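Local atomic coordinates of protein transport protein SEC7 (Saccharomyces cerevisiae, PDB entry 4OIY), a protein that activates the small GTPase ARF1 at the trans-Golgi network as a guanine nucleotide exchange factor, and so takes part in vesicle budding and Golgi traffic. Residues K46-L49 with G53-M56. Numbering follows the deposited sequence.
Sequences KWLL and GLDM
Leu-54 reaches back from the loop after helix 41-50 and sets its two methyls against Trp-47 and Leu-48 of that same helix. The apolar packing comes first. CD2 of Leu-54 lies 3.6 Å from CH2 of Trp-47, while its CD1 sits 3.7 Å from CZ3 of the same indole, so both methyls approach from one side of the indole, obliquely. With CG of Trp-47 anti to the backbone N (chi1 -173°) and the indole turned by chi2 83°, the six-membered ring reaches Leu-54. CD1 of Leu-54 also meets CD2 of Leu-48 at 3.8 Å, these two side chains crossing at about a right angle.

One contact involves the backbone: CD1 of Leu-54 comes within 3.7 Å of Leu-48 O, a van der Waals approach. Ile-16 and Phe-19 of helix 11-21 and Val-59 of helix 56-64 also touch Leu-54. The loop's polar bonds go to other helices: Asp-55 N to Asn-20 OD1 of helix 11-21, while Asp-55, at the N-cap of helix 56-64, takes Ala-58 N on OD1.

Within this all-helical Sec7 domain, the contact between 46-49 and 53-56 is thus apolar, with Leu-54 packing the loop between helices 41-50 and 56-64 onto the first of them.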
loop_
_atom_site.group_PDB
_atom_site.type_symbol
_atom_site.label_atom_id
_atom_site.label_comp_id
_atom_site.label_asym_id
_atom_site.label_seq_id
_atom_site.Cartn_x
_atom_site.Cartn_y
_atom_site.Cartn_z
ATOM N N LYS A 46 -13.137 4.654 0.921
ATOM C CA LYS A 46 -13.475 5.125 -0.415
ATOM C C LYS A 46 -13.100 6.598 -0.598
ATOM O O LYS A 46 -12.553 6.982 -1.638
ATOM C CB LYS A 46 -14.961 4.904 -0.696
ATOM C CG LYS A 46 -15.313 3.453 -0.977
ATOM C CD LYS A 46 -16.803 3.300 -1.262
ATOM C CE LYS A 46 -17.189 1.860 -1.556
ATOM N NZ LYS A 46 -16.798 1.453 -2.929
ATOM N N TRP A 47 -13.369 7.414 0.418
ATOM C CA TRP A 47 -13.013 8.835 0.367
ATOM C C TRP A 47 -11.494 9.037 0.245
ATOM O O TRP A 47 -11.033 9.870 -0.540
ATOM C CB TRP A 47 -13.576 9.588 1.581
ATOM C CG TRP A 47 -13.368 11.085 1.495
ATOM C CD1 TRP A 47 -14.152 11.994 0.832
ATOM C CD2 TRP A 47 -12.303 11.835 2.085
ATOM N NE1 TRP A 47 -13.639 13.261 0.981
ATOM C CE2 TRP A 47 -12.496 13.191 1.733
ATOM C CE3 TRP A 47 -11.198 11.492 2.871
ATOM C CZ2 TRP A 47 -11.630 14.200 2.151
ATOM C CZ3 TRP A 47 -10.340 12.504 3.287
ATOM C CH2 TRP A 47 -10.560 13.834 2.926
ATOM N N LEU A 48 -10.715 8.262 0.993
ATOM C CA LEU A 48 -9.253 8.325 0.882
ATOM C C LEU A 48 -8.786 8.063 -0.552
ATOM O O LEU A 48 -7.915 8.774 -1.064
ATOM C CB LEU A 48 -8.587 7.337 1.852
ATOM C CG LEU A 48 -8.795 7.605 3.351
ATOM C CD1 LEU A 48 -8.168 6.512 4.202
ATOM C CD2 LEU A 48 -8.263 8.970 3.755
ATOM N N LEU A 49 -9.383 7.070 -1.208
ATOM C CA LEU A 49 -8.954 6.670 -2.554
ATOM C C LEU A 49 -9.489 7.554 -3.676
ATOM O O LEU A 49 -8.856 7.678 -4.730
ATOM C CB LEU A 49 -9.348 5.216 -2.816
ATOM C CG LEU A 49 -8.475 4.208 -2.063
ATOM C CD1 LEU A 49 -9.127 2.835 -2.024
ATOM C CD2 LEU A 49 -7.086 4.116 -2.685
ATOM N N GLY A 53 -5.325 15.221 -3.602
ATOM C CA GLY A 53 -4.743 16.251 -2.760
ATOM C C GLY A 53 -4.468 15.839 -1.330
ATOM O O GLY A 53 -4.020 16.662 -0.536
ATOM N N LEU A 54 -4.740 14.577 -0.988
ATOM C CA LEU A 54 -4.414 14.087 0.344
ATOM C C LEU A 54 -2.922 13.805 0.411
ATOM O O LEU A 54 -2.333 13.307 -0.552
ATOM C CB LEU A 54 -5.213 12.834 0.699
ATOM C CG LEU A 54 -6.737 12.947 0.644
ATOM C CD1 LEU A 54 -7.388 11.677 1.165
ATOM C CD2 LEU A 54 -7.257 14.147 1.414
ATOM N N ASP A 55 -2.315 14.155 1.538
ATOM C CA ASP A 55 -0.899 13.903 1.746
ATOM C C ASP A 55 -0.708 12.403 1.970
ATOM O O ASP A 55 -1.313 11.827 2.861
ATOM C CB ASP A 55 -0.400 14.712 2.935
ATOM C CG ASP A 55 1.073 14.579 3.139
ATOM O OD1 ASP A 55 1.480 13.562 3.725
ATOM O OD2 ASP A 55 1.824 15.489 2.723
ATOM N N MET A 56 0.127 11.771 1.149
ATOM C CA MET A 56 0.274 10.319 1.216
ATOM C C MET A 56 0.857 9.843 2.529
ATOM O O MET A 56 0.562 8.734 2.962
ATOM C CB MET A 56 1.113 9.818 0.054
ATOM C CG MET A 56 0.370 9.961 -1.255
ATOM S SD MET A 56 0.960 8.767 -2.438
ATOM C CE MET A 56 2.550 9.482 -2.794
#